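Local coordinates for protein HepC.19480.a.B1 (Helicobacter pylori, PDB 6MTZ) that is of unknown function but has the two-domain build and sequence motifs of the DHH/DHHA1 phosphoesterases, and so probably hydrolyses phosphoester bonds in a metal-dependent way, at residues L26-K29 / N34-C37; A48-I53 / A79-D84; N95-L100 / Y130-K135. All coordinates share one frame; numbering follows the deposited sequence.

Contact 1: residues L26-K29 / N34-C37; sequences LVSK and NIQC
Ser28 and Lys29 meet Ile35 and Cys37 in a short-range helix-to-strand contact, mainly apolar, inside a beta-alpha-beta unit made of strand 10-15, helix 19-29 and strand 35-39. The chain turns back within four residues, and the CA atoms of Lys29 and Ile35 come to 7.1 Å. Ile35 is the hub. Its CG1 stands anti to the backbone N (chi1 180°) and the chain stays extended beyond, which carries CD1 out toward the helix and onto Ser28. There CD1 of Ile35 lies 3.3 Å from Ser28 OG, a close approach of a methyl to a hydroxyl, and also reaches the CB of the same serine. The other branch of Ile35 serves the neighbouring residue: CG2 is 4.2 Å from Lys29 CG, so the aliphatic part of the lysine runs past the isoleucine. One carbon further along, Lys29 CD lies 4.5 Å from Cys37 SG, a loose touch that extends the contact two residues up the strand.

Between Ile35 and Cys37, Gln36 points away from the helix. Its amide turns back on its own strand, where NE2 of Gln36 donates to Cys37 O at 2.9 Å; the N-H angle is 163°, and the donor lies in the carbonyl plane, on a lone pair. Ser28 OG has partners of its own, being hydrogen-bonded to Gln25 O within the helix and to His13 ND1 on the adjoining strand 10-15, which leads into a His-x-Asp-x-Asp sequence, consistent with the DHH family. The buried hydroxyl is therefore satisfied by helix and strand together, and the Ile35 methyl beside it probably helps keep solvent from the hydroxyl and offers no polar bond.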
loop_
_atom_site.group_PDB
_atom_site.type_symbol
_atom_site.label_atom_id
_atom_site.label_comp_id
_atom_site.label_asym_id
_atom_site.label_seq_id
_atom_site.Cartn_x
_atom_site.Cartn_y
_atom_site.Cartn_z
ATOM N N LEU A 26 3.200 8.485 -8.609
ATOM C CA LEU A 26 2.577 9.696 -9.139
ATOM C C LEU A 26 3.213 10.065 -10.466
ATOM O O LEU A 26 2.516 10.387 -11.440
ATOM C CB LEU A 26 2.708 10.853 -8.145
ATOM C CG LEU A 26 2.042 12.190 -8.514
ATOM C CD1 LEU A 26 1.681 12.961 -7.261
ATOM C CD2 LEU A 26 2.931 13.069 -9.376
ATOM N N VAL A 27 4.539 10.009 -10.525
ATOM C CA VAL A 27 5.238 10.397 -11.742
ATOM C C VAL A 27 4.885 9.443 -12.870
ATOM O O VAL A 27 4.494 9.870 -13.962
ATOM C CB VAL A 27 6.754 10.449 -11.492
ATOM C CG1 VAL A 27 7.515 10.458 -12.827
ATOM C CG2 VAL A 27 7.117 11.680 -10.642
ATOM N N SER A 28 4.976 8.131 -12.615
ATOM C CA SER A 28 4.755 7.172 -13.695
ATOM C C SER A 28 3.328 7.226 -14.206
ATOM O O SER A 28 3.100 6.997 -15.397
ATOM C CB SER A 28 5.094 5.749 -13.258
ATOM O OG SER A 28 4.201 5.275 -12.272
ATOM N N LYS A 29 2.352 7.508 -13.327
ATOM C CA LYS A 29 0.967 7.627 -13.808
ATOM C C LYS A 29 0.774 8.847 -14.705
ATOM O O LYS A 29 -0.220 8.917 -15.437
ATOM C CB LYS A 29 -0.019 7.693 -12.637
ATOM C CG LYS A 29 -0.316 6.336 -12.012
ATOM C CD LYS A 29 -0.689 6.457 -10.551
ATOM C CE LYS A 29 -2.178 6.399 -10.382
ATOM N NZ LYS A 29 -2.649 5.039 -10.672
ATOM N N ASN A 34 -1.803 2.735 -19.537
ATOM C CA ASN A 34 -2.066 1.367 -19.099
ATOM C C ASN A 34 -0.990 0.973 -18.095
ATOM O O ASN A 34 0.084 0.510 -18.490
ATOM C CB ASN A 34 -2.095 0.423 -20.283
ATOM C CG ASN A 34 -2.772 1.033 -21.492
ATOM O OD1 ASN A 34 -2.169 1.150 -22.563
ATOM N ND2 ASN A 34 -4.032 1.428 -21.329
ATOM N N ILE A 35 -1.288 1.146 -16.803
ATOM C CA ILE A 35 -0.322 0.907 -15.731
ATOM C C ILE A 35 -1.021 0.308 -14.515
ATOM O O ILE A 35 -2.090 0.767 -14.103
ATOM C CB ILE A 35 0.422 2.200 -15.337
ATOM C CG1 ILE A 35 1.421 1.921 -14.211
ATOM C CG2 ILE A 35 -0.556 3.292 -14.938
ATOM C CD1 ILE A 35 2.444 3.051 -13.992
ATOM N N GLN A 36 -0.405 -0.724 -13.941
ATOM C CA GLN A 36 -0.800 -1.292 -12.660
ATOM C C GLN A 36 0.354 -1.125 -11.679
ATOM O O GLN A 36 1.497 -1.483 -11.993
ATOM C CB GLN A 36 -1.168 -2.775 -12.805
ATOM C CG GLN A 36 -1.445 -3.487 -11.475
ATOM C CD GLN A 36 -2.655 -2.925 -10.753
ATOM O OE1 GLN A 36 -3.785 -3.065 -11.220
ATOM N NE2 GLN A 36 -2.422 -2.273 -9.612
ATOM N N CYS A 37 0.062 -0.583 -10.499
ATOM C CA CYS A 37 1.088 -0.292 -9.514
ATOM C C CYS A 37 1.077 -1.314 -8.381
ATOM O O CYS A 37 0.063 -1.945 -8.082
ATOM C CB CYS A 37 0.910 1.110 -8.936
ATOM S SG CYS A 37 1.244 2.439 -10.075
#

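Contact 2: residues A48-I53 / A79-D84; sequences ARIYEI and AEYLQD
Tyr81 is the first residue of segment 79-84 to reach helix 43-59. Its CG lies anti to the backbone N (chi1 173°), and the ring passes Ile50 running the opposite way, with Ile50 CG2 at its edge, 4.1 Å from Tyr81 CE2. The phenol oxygen goes further, to the edge of the Tyr51 ring, where Tyr81 OH stands 3.9 Å from Tyr51 CD1. Both tyrosines are exposed, so this is the solvent side of the interface.

Next comes Leu82, on the buried side. Its CD1 meets Ile50 CG2 at 3.8 Å, the two side chains crossing at about a right angle; one isoleucine methyl thus serves both partners. The helices bearing them flank strand 64-70 in sequence, and their segments run nearly parallel, 2° apart, as expected of successive helices in an alpha/beta fold with a parallel sheet. At an axis separation of 11.2 Å the bridging falls to long side chains, Ile50, Leu82 and the two tyrosines. Ile50 also rests on Leu14 of strand 10-15.

Gln83 turns from the partner helix, and its OE1 is hydrogen-bonded to Trp116 NE1.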
loop_
_atom_site.group_PDB
_atom_site.type_symbol
_atom_site.label_atom_id
_atom_site.label_comp_id
_atom_site.label_asym_id
_atom_site.label_seq_id
_atom_site.Cartn_x
_atom_site.Cartn_y
_atom_site.Cartn_z
ATOM N N ALA A 48 7.198 -11.088 -3.166
ATOM C CA ALA A 48 5.798 -11.374 -3.457
ATOM C C ALA A 48 5.300 -10.525 -4.617
ATOM O O ALA A 48 4.618 -11.030 -5.516
ATOM C CB ALA A 48 4.934 -11.143 -2.220
ATOM N N ARG A 49 5.647 -9.238 -4.627
ATOM C CA ARG A 49 5.181 -8.382 -5.710
ATOM C C ARG A 49 5.824 -8.776 -7.033
ATOM O O ARG A 49 5.180 -8.678 -8.082
ATOM C CB ARG A 49 5.444 -6.910 -5.388
ATOM C CG ARG A 49 4.878 -6.390 -4.039
ATOM C CD ARG A 49 3.362 -6.583 -3.878
ATOM N NE ARG A 49 2.915 -6.214 -2.533
ATOM C CZ ARG A 49 1.883 -6.768 -1.896
ATOM N NH1 ARG A 49 1.171 -7.715 -2.477
ATOM N NH2 ARG A 49 1.558 -6.373 -0.668
ATOM N N ILE A 50 7.071 -9.254 -7.007
ATOM C CA ILE A 50 7.703 -9.660 -8.257
ATOM C C ILE A 50 7.005 -10.893 -8.811
ATOM O O ILE A 50 6.765 -10.999 -10.020
ATOM C CB ILE A 50 9.216 -9.877 -8.051
ATOM C CG1 ILE A 50 9.916 -8.522 -7.911
ATOM C CG2 ILE A 50 9.818 -10.632 -9.216
ATOM C CD1 ILE A 50 11.293 -8.601 -7.324
ATOM N N TYR A 51 6.611 -11.812 -7.930
ATOM C CA TYR A 51 5.833 -12.965 -8.365
ATOM C C TYR A 51 4.491 -12.530 -8.936
ATOM O O TYR A 51 4.072 -13.006 -9.998
ATOM C CB TYR A 51 5.643 -13.936 -7.198
ATOM C CG TYR A 51 4.767 -15.119 -7.521
ATOM C CD1 TYR A 51 5.303 -16.273 -8.078
ATOM C CD2 TYR A 51 3.396 -15.086 -7.264
ATOM C CE1 TYR A 51 4.498 -17.367 -8.375
ATOM C CE2 TYR A 51 2.586 -16.171 -7.558
ATOM C CZ TYR A 51 3.142 -17.308 -8.112
ATOM O OH TYR A 51 2.341 -18.389 -8.402
ATOM N N GLU A 52 3.789 -11.641 -8.229
ATOM C CA GLU A 52 2.515 -11.115 -8.714
ATOM C C GLU A 52 2.648 -10.512 -10.104
ATOM O O GLU A 52 1.784 -10.712 -10.964
ATOM C CB GLU A 52 1.999 -10.033 -7.770
ATOM C CG GLU A 52 1.159 -10.480 -6.623
ATOM C CD GLU A 52 0.765 -9.282 -5.770
ATOM O OE1 GLU A 52 1.149 -9.245 -4.583
ATOM O OE2 GLU A 52 0.102 -8.365 -6.292
ATOM N N ILE A 53 3.706 -9.731 -10.323
ATOM C CA ILE A 53 3.886 -9.037 -11.597
ATOM C C ILE A 53 4.153 -10.036 -12.719
ATOM O O ILE A 53 3.527 -9.971 -13.785
ATOM C CB ILE A 53 5.007 -7.988 -11.475
ATOM C CG1 ILE A 53 4.483 -6.766 -10.716
ATOM C CG2 ILE A 53 5.539 -7.590 -12.848
ATOM C CD1 ILE A 53 5.545 -5.795 -10.269
ATOM N N ALA A 79 17.222 -10.509 -8.154
ATOM C CA ALA A 79 17.578 -9.982 -9.470
ATOM C C ALA A 79 17.785 -11.111 -10.472
ATOM O O ALA A 79 17.339 -11.018 -11.621
ATOM C CB ALA A 79 18.829 -9.107 -9.376
ATOM N N GLU A 80 18.440 -12.196 -10.043
ATOM C CA GLU A 80 18.589 -13.369 -10.900
ATOM C C GLU A 80 17.234 -13.957 -11.261
ATOM O O GLU A 80 16.984 -14.304 -12.422
ATOM C CB GLU A 80 19.452 -14.432 -10.212
ATOM C CG GLU A 80 20.948 -14.340 -10.499
ATOM C CD GLU A 80 21.280 -14.496 -11.977
ATOM O OE1 GLU A 80 20.441 -15.031 -12.734
ATOM O OE2 GLU A 80 22.384 -14.075 -12.384
ATOM N N TYR A 81 16.352 -14.097 -10.268
ATOM C CA TYR A 81 15.039 -14.686 -10.516
ATOM C C TYR A 81 14.264 -13.870 -11.537
ATOM O O TYR A 81 13.646 -14.426 -12.453
ATOM C CB TYR A 81 14.257 -14.790 -9.206
ATOM C CG TYR A 81 12.814 -15.238 -9.358
ATOM C CD1 TYR A 81 12.488 -16.586 -9.483
ATOM C CD2 TYR A 81 11.777 -14.314 -9.352
ATOM C CE1 TYR A 81 11.169 -16.997 -9.610
ATOM C CE2 TYR A 81 10.455 -14.717 -9.478
ATOM C CZ TYR A 81 10.158 -16.059 -9.607
ATOM O OH TYR A 81 8.844 -16.456 -9.732
ATOM N N LEU A 82 14.295 -12.548 -11.395
ATOM C CA LEU A 82 13.611 -11.670 -12.335
ATOM C C LEU A 82 14.141 -11.861 -13.750
ATOM O O LEU A 82 13.377 -12.102 -14.692
ATOM C CB LEU A 82 13.792 -10.230 -11.884
ATOM C CG LEU A 82 12.889 -9.135 -12.422
ATOM C CD1 LEU A 82 11.458 -9.613 -12.529
ATOM C CD2 LEU A 82 12.996 -7.979 -11.454
ATOM N N GLN A 83 15.460 -11.771 -13.912
ATOM C CA GLN A 83 16.048 -11.940 -15.231
ATOM C C GLN A 83 15.723 -13.312 -15.815
ATOM O O GLN A 83 15.298 -13.422 -16.972
ATOM C CB GLN A 83 17.553 -11.723 -15.155
ATOM C CG GLN A 83 18.194 -11.615 -16.515
ATOM C CD GLN A 83 19.598 -11.082 -16.437
ATOM O OE1 GLN A 83 19.836 -9.894 -16.673
ATOM N NE2 GLN A 83 20.543 -11.954 -16.097
ATOM N N ASP A 84 15.898 -14.373 -15.024
ATOM C CA ASP A 84 15.681 -15.715 -15.556
ATOM C C ASP A 84 14.212 -15.960 -15.874
ATOM O O ASP A 84 13.891 -16.598 -16.882
ATOM C CB ASP A 84 16.187 -16.773 -14.574
ATOM C CG ASP A 84 17.651 -16.599 -14.221
ATOM O OD1 ASP A 84 18.017 -16.886 -13.061
ATOM O OD2 ASP A 84 18.433 -16.162 -15.092
#

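Contact 3: residues N95-L100 / Y130-K135; sequences NIQIQL and YEFLKK. With EDO (1,2-ethanediol), chain C.
Phe132 of helix 125-136 lays one ring face on Gln99 of strand 95-102, a CH-pi contact between a helix and the parallel sheet of the alpha/beta domain. Strand 95-102 ends at an Asp-His-His sequence like the one that names the DHH family; the contact itself lies at the surface, on the side of the sheet covered by helix 125-136.

Gln99 CG lies 3.9 Å from the centroid of the Phe132 ring and 23° off its normal, displaced toward the CZ rim; Gln99 CG to Phe132 CZ is 3.6 Å, the closest approach of the two segments. CG, anti to the backbone N (chi1 -177°), is held over the ring, and the bend at chi2 turns the amide toward Leu100. The amide plane stands 61° from the ring plane, so the two do not stack. Gln99 NE2 donates a hydrogen bond to Leu100 O at 3.1 Å, with the donor well above the carbonyl plane rather than on a lone pair, while Gln99 OE1 sits 3.7 Å from Phe132 CE1. Gln97, two residues back on the same side of the strand, touches lightly: Gln97 NE2 is 4.4 Å from Phe132 CZ, near the ring plane at the edge.

On the helix, Glu131 OE1 accepts a 2.9 Å hydrogen bond from O2 of a 1,2-ethanediol, probably a crystallisation additive, which is also hydrogen-bonded to Glu153 OE1; Glu131 OE2 forms a salt bridge with Arg123. The Phe132 ring also meets that of His136. Around the contact, Gln99 also touches Phe118 of strand 117-119, strand 64-70 pairs with the backbone of Gln97 and Gln99, and helix 145-159 packs on Tyr130.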
loop_
_atom_site.group_PDB
_atom_site.type_symbol
_atom_site.label_atom_id
_atom_site.label_comp_id
_atom_site.label_asym_id
_atom_site.label_seq_id
_atom_site.Cartn_x
_atom_site.Cartn_y
_atom_site.Cartn_z
ATOM N N ASN A 95 7.158 -9.451 -25.449
ATOM C CA ASN A 95 8.301 -8.559 -25.317
ATOM C C ASN A 95 8.208 -7.852 -23.973
ATOM O O ASN A 95 7.250 -7.114 -23.714
ATOM C CB ASN A 95 8.352 -7.548 -26.463
ATOM C CG ASN A 95 9.519 -6.580 -26.332
ATOM O OD1 ASN A 95 10.512 -6.868 -25.663
ATOM N ND2 ASN A 95 9.402 -5.425 -26.976
ATOM N N ILE A 96 9.206 -8.074 -23.126
ATOM C CA ILE A 96 9.195 -7.636 -21.742
ATOM C C ILE A 96 10.471 -6.853 -21.503
ATOM O O ILE A 96 11.560 -7.440 -21.467
ATOM C CB ILE A 96 9.093 -8.815 -20.767
ATOM C CG1 ILE A 96 7.815 -9.616 -21.029
ATOM C CG2 ILE A 96 9.168 -8.324 -19.330
ATOM C CD1 ILE A 96 7.730 -10.896 -20.243
ATOM N N GLN A 97 10.347 -5.537 -21.346
ATOM C CA GLN A 97 11.453 -4.686 -20.923
ATOM C C GLN A 97 11.426 -4.512 -19.414
ATOM O O GLN A 97 10.362 -4.478 -18.794
ATOM C CB GLN A 97 11.376 -3.318 -21.593
ATOM C CG GLN A 97 12.486 -2.360 -21.187
ATOM C CD GLN A 97 12.435 -1.054 -21.961
ATOM O OE1 GLN A 97 11.767 -0.963 -22.997
ATOM N NE2 GLN A 97 13.136 -0.034 -21.463
ATOM N N ILE A 98 12.604 -4.394 -18.817
ATOM C CA ILE A 98 12.708 -4.196 -17.380
ATOM C C ILE A 98 13.684 -3.067 -17.102
ATOM O O ILE A 98 14.761 -2.996 -17.708
ATOM C CB ILE A 98 13.143 -5.481 -16.650
ATOM C CG1 ILE A 98 13.484 -5.166 -15.198
ATOM C CG2 ILE A 98 14.325 -6.146 -17.340
ATOM C CD1 ILE A 98 13.994 -6.366 -14.466
ATOM N N GLN A 99 13.308 -2.184 -16.185
ATOM C CA GLN A 99 14.174 -1.095 -15.753
ATOM C C GLN A 99 14.020 -0.912 -14.251
ATOM O O GLN A 99 12.916 -0.636 -13.766
ATOM C CB GLN A 99 13.837 0.201 -16.491
ATOM C CG GLN A 99 14.749 1.361 -16.148
ATOM C CD GLN A 99 16.180 1.074 -16.535
ATOM O OE1 GLN A 99 16.508 1.023 -17.720
ATOM N NE2 GLN A 99 17.043 0.870 -15.536
ATOM N N LEU A 100 15.118 -1.069 -13.521
ATOM C CA LEU A 100 15.155 -0.788 -12.091
ATOM C C LEU A 100 15.901 0.521 -11.878
ATOM O O LEU A 100 16.997 0.706 -12.418
ATOM C CB LEU A 100 15.818 -1.926 -11.302
ATOM C CG LEU A 100 15.742 -1.794 -9.762
ATOM C CD1 LEU A 100 15.504 -3.128 -9.068
ATOM C CD2 LEU A 100 16.979 -1.115 -9.157
ATOM N N TYR A 130 11.571 10.229 -12.946
ATOM C CA TYR A 130 11.067 11.301 -13.795
ATOM C C TYR A 130 11.971 11.510 -15.004
ATOM O O TYR A 130 11.501 11.594 -16.147
ATOM C CB TYR A 130 10.921 12.611 -13.012
ATOM C CG TYR A 130 10.474 13.725 -13.940
ATOM C CD1 TYR A 130 9.196 13.727 -14.465
ATOM C CD2 TYR A 130 11.364 14.723 -14.358
ATOM C CE1 TYR A 130 8.779 14.732 -15.355
ATOM C CE2 TYR A 130 10.965 15.732 -15.249
ATOM C CZ TYR A 130 9.676 15.723 -15.751
ATOM O OH TYR A 130 9.260 16.701 -16.633
ATOM N N GLU A 131 13.277 11.573 -14.775
ATOM C CA GLU A 131 14.175 11.864 -15.886
ATOM C C GLU A 131 14.242 10.692 -16.856
ATOM O O GLU A 131 14.301 10.893 -18.074
ATOM C CB GLU A 131 15.552 12.268 -15.349
ATOM C CG GLU A 131 15.552 13.780 -15.027
ATOM C CD GLU A 131 16.582 14.256 -14.005
ATOM O OE1 GLU A 131 16.505 15.448 -13.646
ATOM O OE2 GLU A 131 17.451 13.477 -13.563
ATOM N N PHE A 132 14.156 9.462 -16.349
ATOM C CA PHE A 132 14.113 8.309 -17.247
ATOM C C PHE A 132 12.838 8.303 -18.090
ATOM O O PHE A 132 12.888 8.083 -19.304
ATOM C CB PHE A 132 14.240 7.004 -16.452
ATOM C CG PHE A 132 13.998 5.772 -17.277
ATOM C CD1 PHE A 132 15.011 5.242 -18.080
ATOM C CD2 PHE A 132 12.775 5.132 -17.244
ATOM C CE1 PHE A 132 14.794 4.096 -18.831
ATOM C CE2 PHE A 132 12.544 3.984 -18.008
ATOM C CZ PHE A 132 13.541 3.476 -18.802
ATOM N N LEU A 133 11.676 8.513 -17.463
ATOM C CA LEU A 133 10.437 8.504 -18.238
ATOM C C LEU A 133 10.390 9.679 -19.210
ATOM O O LEU A 133 9.993 9.517 -20.371
ATOM C CB LEU A 133 9.217 8.518 -17.299
ATOM C CG LEU A 133 9.096 7.288 -16.395
ATOM C CD1 LEU A 133 7.766 7.283 -15.630
ATOM C CD2 LEU A 133 9.250 6.011 -17.222
ATOM N N LYS A 134 10.795 10.871 -18.759
ATOM C CA LYS A 134 10.729 12.046 -19.627
ATOM C C LYS A 134 11.606 11.872 -20.860
ATOM O O LYS A 134 11.236 12.304 -21.959
ATOM C CB LYS A 134 11.137 13.301 -18.853
ATOM C CG LYS A 134 10.916 14.608 -19.610
ATOM C CD LYS A 134 9.432 14.941 -19.819
ATOM C CE LYS A 134 9.285 16.248 -20.625
ATOM N NZ LYS A 134 7.854 16.698 -20.823
ATOM N N LYS A 135 12.773 11.234 -20.703
ATOM C CA LYS A 135 13.658 11.040 -21.848
ATOM C C LYS A 135 13.037 10.134 -22.904
ATOM O O LYS A 135 13.341 10.283 -24.097
ATOM C CB LYS A 135 15.018 10.479 -21.405
ATOM C CG LYS A 135 15.902 11.499 -20.683
ATOM C CD LYS A 135 17.355 11.403 -21.091
ATOM C CE LYS A 135 18.223 10.783 -20.028
ATOM N NZ LYS A 135 19.674 11.014 -20.329
HETATM C C1 EDO C . 12.699 18.223 -11.834
HETATM O O1 EDO C . 13.564 19.057 -11.050
HETATM C C2 EDO C . 13.376 16.881 -12.111
HETATM O O2 EDO C . 13.947 16.850 -13.424
#

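How the contacts relate
Contacts 1 and 3 each include a strand of the five-stranded parallel sheet; contact 2 joins two helices that pack on it. Contacts 1 and 3, with centres 12 Å apart, touch directly, Ser28 CA lying 3.6 Å from Leu133 CD1 and Val27 CG1 3.8 Å from Tyr130 CA. Contact 2 joins contact 3 where Leu82 CD2 meets Ile98 CD1 at 3.6 Å; Ile98 lies between Gln97 and Gln99 and turns from helix 125-136 to helix 76-85. The centres of contacts 2 and 3 are 17 Å apart. Contacts 1 and 2, 19 Å apart between centres, do not touch, although strand 35-39 leads into helix 43-59. The 1,2-ethanediol belongs to the helix side of contact 3.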